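PDB 3H5T: transcriptional regulator, LacI family from Corynebacterium glutamicum, which acts as an inositol-dependent transcriptional activator of the inositol phosphate synthase gene ino1 and takes part in regulating cell wall biogenesis. Local coordinates for residues Leu75-Thr80 with Ser196-Arg201; Ala109-Ser114 with Glu246-Asn251. All blocks are in the same frame, centred on the assembly; numbering follows the deposited sequence.

Overall arrangement
Leaving the N-terminal DNA-binding helices, the chain runs through strand 70-75 into the loop 75-80, the first half of contact 1, and then through strand 103-108 into 109-114, the first half of contact 2. These two strands are neighbours in the seven-stranded sheet, and Leu75 and Ala109 are joined by backbone hydrogen bonding. The chain later enters the five-stranded sheet, where the ends of the adjacent strands 192-197 and 244-247 supply 196-201 and 246-251. Contact 1 closes a loop with 115 residues between its segments, contact 2 one with 131; the two loops cross along the chain, and the centres of the two contacts lie about 4 Å apart. Together they tie one sheet-bearing lobe to the other.

Contact 1. Residues Leu75-Thr80 with Ser196-Arg201; sequences LTEDLT and SIRLDR
Glu77 and Arg198 meet end-on in a two-pronged salt bridge, the main link between 75-80 and 196-201. Arg198 NH2 donates to Glu77 OE1 over 2.8 Å, nearly straight at 172°; NH2 meets the syn lone pair of OE1, and OE1 lies almost in the guanidinium plane. The second prong, Arg198 NH1 to Glu77 OE2 at 2.7 Å, is more bent: the N-H to acceptor angle is 136° and NH1 comes from above the carboxylate plane. The uneven fit is consistent with the carboxylate and guanidinium planes being 37° apart. A bend at chi2 turns the Glu77 carboxylate to the arginine, while Arg198 extends from its backbone before bending at chi3; the two side chains come from opposite directions.

Backbone and van der Waals proximity add a little. Thr76 CG2 lies 4.1 Å from Arg198 NH1, and Thr76 O is 3.5 Å from the same nitrogen. The backbones stay well apart, Glu77 CA and Arg198 CA being 10.6 Å from each other, which leaves the side chains to span the distance.

The guanidinium thus takes a carboxylate at its edge, while Arg198 also makes a cation-pi contact with Trp248. The salt bridge joins loops at the C-terminal ends of strands 70-75 and 192-197, one from each lobe, across the interlobe cleft of a periplasmic-binding-protein-like fold, where relatives in the LacI family bind their effectors.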
loop_
_atom_site.group_PDB
_atom_site.type_symbol
_atom_site.label_atom_id
_atom_site.label_comp_id
_atom_site.label_asym_id
_atom_site.label_seq_id
_atom_site.Cartn_x
_atom_site.Cartn_y
_atom_site.Cartn_z
ATOM N N LEU A 75 -0.079 9.050 -8.249
ATOM C CA LEU A 75 1.032 8.214 -7.823
ATOM C C LEU A 75 2.324 8.995 -8.062
ATOM O O LEU A 75 2.639 9.369 -9.194
ATOM C CB LEU A 75 1.033 6.910 -8.647
ATOM C CG LEU A 75 1.721 5.664 -8.082
ATOM C CD1 LEU A 75 1.060 5.278 -6.786
ATOM C CD2 LEU A 75 1.608 4.512 -9.051
ATOM N N THR A 76 3.069 9.248 -6.996
ATOM C CA THR A 76 4.322 9.974 -7.119
ATOM C C THR A 76 5.450 8.975 -7.484
ATOM O O THR A 76 6.571 9.036 -6.977
ATOM C CB THR A 76 4.593 10.767 -5.799
ATOM O OG1 THR A 76 5.393 11.908 -6.097
ATOM C CG2 THR A 76 5.284 9.916 -4.755
ATOM N N GLU A 77 5.117 8.061 -8.395
ATOM C CA GLU A 77 6.026 7.018 -8.883
ATOM C C GLU A 77 5.774 6.776 -10.362
ATOM O O GLU A 77 4.842 7.335 -10.939
ATOM C CB GLU A 77 5.769 5.674 -8.182
ATOM C CG GLU A 77 5.858 5.675 -6.687
ATOM C CD GLU A 77 7.225 6.056 -6.209
ATOM O OE1 GLU A 77 8.155 6.068 -7.045
ATOM O OE2 GLU A 77 7.370 6.335 -4.999
ATOM N N ASP A 78 6.604 5.928 -10.969
ATOM C CA ASP A 78 6.420 5.558 -12.367
ATOM C C ASP A 78 5.117 4.751 -12.412
ATOM O O ASP A 78 4.812 3.993 -11.483
ATOM C CB ASP A 78 7.569 4.672 -12.863
ATOM C CG ASP A 78 8.837 5.457 -13.155
ATOM O OD1 ASP A 78 8.745 6.492 -13.860
ATOM O OD2 ASP A 78 9.927 5.032 -12.694
ATOM N N LEU A 79 4.355 4.917 -13.484
ATOM C CA LEU A 79 3.095 4.205 -13.654
ATOM C C LEU A 79 3.219 2.697 -13.437
ATOM O O LEU A 79 2.235 2.041 -13.094
ATOM C CB LEU A 79 2.542 4.457 -15.054
ATOM C CG LEU A 79 1.069 4.127 -15.240
ATOM C CD1 LEU A 79 0.240 4.931 -14.246
ATOM C CD2 LEU A 79 0.663 4.449 -16.665
ATOM N N THR A 80 4.425 2.154 -13.638
ATOM C CA THR A 80 4.667 0.722 -13.468
ATOM C C THR A 80 4.479 0.298 -12.013
ATOM O O THR A 80 4.022 -0.805 -11.725
ATOM C CB THR A 80 6.101 0.321 -13.926
ATOM O OG1 THR A 80 7.073 1.110 -13.228
ATOM C CG2 THR A 80 6.271 0.534 -15.432
ATOM N N SER A 196 15.388 1.590 4.212
ATOM C CA SER A 196 14.204 2.379 3.883
ATOM C C SER A 196 14.111 2.734 2.420
ATOM O O SER A 196 15.096 2.642 1.678
ATOM C CB SER A 196 14.206 3.696 4.665
ATOM O OG SER A 196 13.847 3.493 6.018
ATOM N N ILE A 197 12.919 3.148 2.006
ATOM C CA ILE A 197 12.729 3.604 0.638
ATOM C C ILE A 197 12.725 5.140 0.705
ATOM O O ILE A 197 13.037 5.702 1.754
ATOM C CB ILE A 197 11.433 3.022 -0.007
ATOM C CG1 ILE A 197 10.220 3.198 0.904
ATOM C CG2 ILE A 197 11.638 1.540 -0.302
ATOM C CD1 ILE A 197 8.930 2.808 0.227
ATOM N N ARG A 198 12.377 5.818 -0.384
ATOM C CA ARG A 198 12.418 7.287 -0.436
ATOM C C ARG A 198 12.055 8.082 0.819
ATOM O O ARG A 198 10.938 8.005 1.321
ATOM C CB ARG A 198 11.578 7.797 -1.599
ATOM C CG ARG A 198 11.933 9.218 -2.033
ATOM C CD ARG A 198 11.196 9.592 -3.302
ATOM N NE ARG A 198 11.311 8.539 -4.312
ATOM C CZ ARG A 198 10.270 7.975 -4.920
ATOM N NH1 ARG A 198 9.039 8.361 -4.630
ATOM N NH2 ARG A 198 10.458 7.013 -5.807
ATOM N N LEU A 199 13.018 8.860 1.310
ATOM C CA LEU A 199 12.819 9.688 2.495
ATOM C C LEU A 199 12.555 11.161 2.147
ATOM O O LEU A 199 11.958 11.883 2.946
ATOM C CB LEU A 199 14.036 9.581 3.432
ATOM C CG LEU A 199 14.166 8.301 4.288
ATOM C CD1 LEU A 199 15.605 8.108 4.791
ATOM C CD2 LEU A 199 13.193 8.379 5.459
ATOM N N ASP A 200 12.984 11.602 0.964
ATOM C CA ASP A 200 12.792 12.992 0.561
ATOM C C ASP A 200 12.889 13.209 -0.957
ATOM O O ASP A 200 13.223 12.288 -1.700
ATOM C CB ASP A 200 13.823 13.882 1.266
ATOM C CG ASP A 200 13.260 15.244 1.636
ATOM O OD1 ASP A 200 12.313 15.708 0.958
ATOM O OD2 ASP A 200 13.769 15.853 2.601
ATOM N N ARG A 201 12.611 14.432 -1.407
ATOM C CA ARG A 201 12.667 14.766 -2.834
ATOM C C ARG A 201 14.079 14.633 -3.398
ATOM O O ARG A 201 14.285 14.017 -4.447
ATOM C CB ARG A 201 12.184 16.200 -3.091
ATOM C CG ARG A 201 10.806 16.533 -2.553
ATOM C CD ARG A 201 10.407 17.965 -2.928
ATOM N NE ARG A 201 9.875 18.075 -4.286
ATOM C CZ ARG A 201 9.949 19.178 -5.031
ATOM N NH1 ARG A 201 10.541 20.269 -4.552
ATOM N NH2 ARG A 201 9.424 19.196 -6.253
#

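Contact 2. Residues Ala109-Ser114 with Glu246-Asn251; sequences ASPASS and ECWINN
Pro111 packs against the six-membered end of the Trp248 indole, bringing together two loops that follow strands of different lobes in the periplasmic-binding-protein-like fold of LacI-family regulators. Along 109-114, Ala109 continues directly from strand 103-108. Ser110 follows with an ST turn: its OG accepts from Ala112 N at 3.2 Å and 164°, bridging the backbone around the proline.

Pro111 then makes the main contact. Its CG is 3.7 Å from Trp248 CH2, and its CB approaches the same carbon at 4.2 Å, so the pyrrolidine meets the far corner of the indole. The proline carbonyl shares this approach, with Pro111 O 3.5 Å from Trp248 CZ2, near the plane of the ring at its edge. Ala112 turns its methyl away from the partner loop and contributes through its backbone: Ala112 N lies at the indole edge, in plane, 4.0 Å from Trp248 CH2.

On the other side of the contact, Trp248 has CG anti to its backbone N (chi1 -155°), which projects the indole toward the proline, and the ring reaches over a backbone separation of 9.7 Å between Pro111 CA and Trp248 CA. The contact buries about 104 Å² in total, a small surface patch. A partner from the 196-201 loop would limit rotation of the ring: at the pyrrole end, Trp248 NE1 is hydrogen-bonded to the backbone oxygen of Asp200.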
loop_
_atom_site.group_PDB
_atom_site.type_symbol
_atom_site.label_atom_id
_atom_site.label_comp_id
_atom_site.label_asym_id
_atom_site.label_seq_id
_atom_site.Cartn_x
_atom_site.Cartn_y
_atom_site.Cartn_z
ATOM N N ALA A 109 2.965 11.010 -11.255
ATOM C CA ALA A 109 3.566 12.283 -10.885
ATOM C C ALA A 109 5.031 12.097 -10.542
ATOM O O ALA A 109 5.384 11.224 -9.750
ATOM C CB ALA A 109 2.828 12.878 -9.707
ATOM N N SER A 110 5.892 12.918 -11.128
ATOM C CA SER A 110 7.317 12.804 -10.851
ATOM C C SER A 110 7.675 13.239 -9.434
ATOM O O SER A 110 7.199 14.268 -8.949
ATOM C CB SER A 110 8.131 13.641 -11.834
ATOM O OG SER A 110 9.498 13.640 -11.448
ATOM N N PRO A 111 8.516 12.447 -8.751
ATOM C CA PRO A 111 8.960 12.733 -7.381
ATOM C C PRO A 111 10.262 13.539 -7.327
ATOM O O PRO A 111 10.790 13.800 -6.250
ATOM C CB PRO A 111 9.125 11.341 -6.787
ATOM C CG PRO A 111 9.647 10.570 -7.950
ATOM C CD PRO A 111 8.750 11.029 -9.083
ATOM N N ALA A 112 10.767 13.930 -8.496
ATOM C CA ALA A 112 12.016 14.690 -8.608
ATOM C C ALA A 112 11.966 16.058 -7.933
ATOM O O ALA A 112 10.941 16.732 -7.948
ATOM C CB ALA A 112 12.388 14.847 -10.075
ATOM N N SER A 113 13.085 16.473 -7.354
ATOM C CA SER A 113 13.155 17.759 -6.662
ATOM C C SER A 113 13.089 18.951 -7.617
ATOM O O SER A 113 12.976 20.094 -7.185
ATOM C CB SER A 113 14.447 17.841 -5.854
ATOM O OG SER A 113 15.561 17.848 -6.725
ATOM N N SER A 114 13.159 18.671 -8.914
ATOM C CA SER A 114 13.128 19.707 -9.941
ATOM C C SER A 114 11.718 20.146 -10.305
ATOM O O SER A 114 11.534 21.147 -11.003
ATOM C CB SER A 114 13.829 19.204 -11.204
ATOM O OG SER A 114 13.204 18.024 -11.692
ATOM N N GLU A 246 19.186 3.719 2.305
ATOM C CA GLU A 246 17.966 3.906 1.534
ATOM C C GLU A 246 18.156 3.758 0.029
ATOM O O GLU A 246 19.271 3.849 -0.482
ATOM C CB GLU A 246 17.392 5.300 1.846
ATOM C CG GLU A 246 17.054 6.175 0.636
ATOM C CD GLU A 246 16.618 7.586 1.022
ATOM O OE1 GLU A 246 17.255 8.189 1.910
ATOM O OE2 GLU A 246 15.649 8.101 0.430
ATOM N N CYS A 247 17.055 3.492 -0.669
ATOM C CA CYS A 247 17.069 3.409 -2.119
ATOM C C CYS A 247 15.938 4.321 -2.577
ATOM O O CYS A 247 14.759 4.069 -2.314
ATOM C CB CYS A 247 16.894 1.963 -2.624
ATOM S SG CYS A 247 15.460 1.021 -2.087
ATOM N N TRP A 248 16.313 5.413 -3.228
ATOM C CA TRP A 248 15.345 6.396 -3.692
ATOM C C TRP A 248 14.254 5.775 -4.564
ATOM O O TRP A 248 13.076 6.114 -4.442
ATOM C CB TRP A 248 16.070 7.494 -4.456
ATOM C CG TRP A 248 15.337 8.780 -4.467
ATOM C CD1 TRP A 248 15.172 9.631 -3.421
ATOM C CD2 TRP A 248 14.682 9.379 -5.587
ATOM N NE1 TRP A 248 14.456 10.734 -3.820
ATOM C CE2 TRP A 248 14.140 10.603 -5.146
ATOM C CE3 TRP A 248 14.497 8.997 -6.924
ATOM C CZ2 TRP A 248 13.426 11.458 -5.995
ATOM C CZ3 TRP A 248 13.785 9.846 -7.770
ATOM C CH2 TRP A 248 13.258 11.064 -7.298
ATOM N N ILE A 249 14.653 4.872 -5.453
ATOM C CA ILE A 249 13.707 4.185 -6.317
ATOM C C ILE A 249 13.473 2.798 -5.724
ATOM O O ILE A 249 14.422 2.084 -5.408
ATOM C CB ILE A 249 14.260 4.063 -7.755
ATOM C CG1 ILE A 249 14.318 5.449 -8.389
ATOM C CG2 ILE A 249 13.399 3.119 -8.582
ATOM C CD1 ILE A 249 15.111 5.506 -9.656
ATOM N N ASN A 250 12.209 2.429 -5.549
ATOM C CA ASN A 250 11.872 1.122 -4.982
ATOM C C ASN A 250 11.665 0.086 -6.091
ATOM O O ASN A 250 10.570 -0.045 -6.632
ATOM C CB ASN A 250 10.615 1.245 -4.102
ATOM C CG ASN A 250 10.339 -0.014 -3.278
ATOM O OD1 ASN A 250 11.246 -0.610 -2.721
ATOM N ND2 ASN A 250 9.070 -0.397 -3.182
ATOM N N ASN A 251 12.744 -0.628 -6.422
ATOM C CA ASN A 251 12.762 -1.676 -7.455
ATOM C C ASN A 251 13.328 -2.962 -6.891
ATOM O O ASN A 251 13.930 -2.979 -5.820
ATOM C CB ASN A 251 13.680 -1.312 -8.626
ATOM C CG ASN A 251 13.114 -0.251 -9.498
ATOM O OD1 ASN A 251 13.696 0.094 -10.527
ATOM N ND2 ASN A 251 11.971 0.290 -9.101
#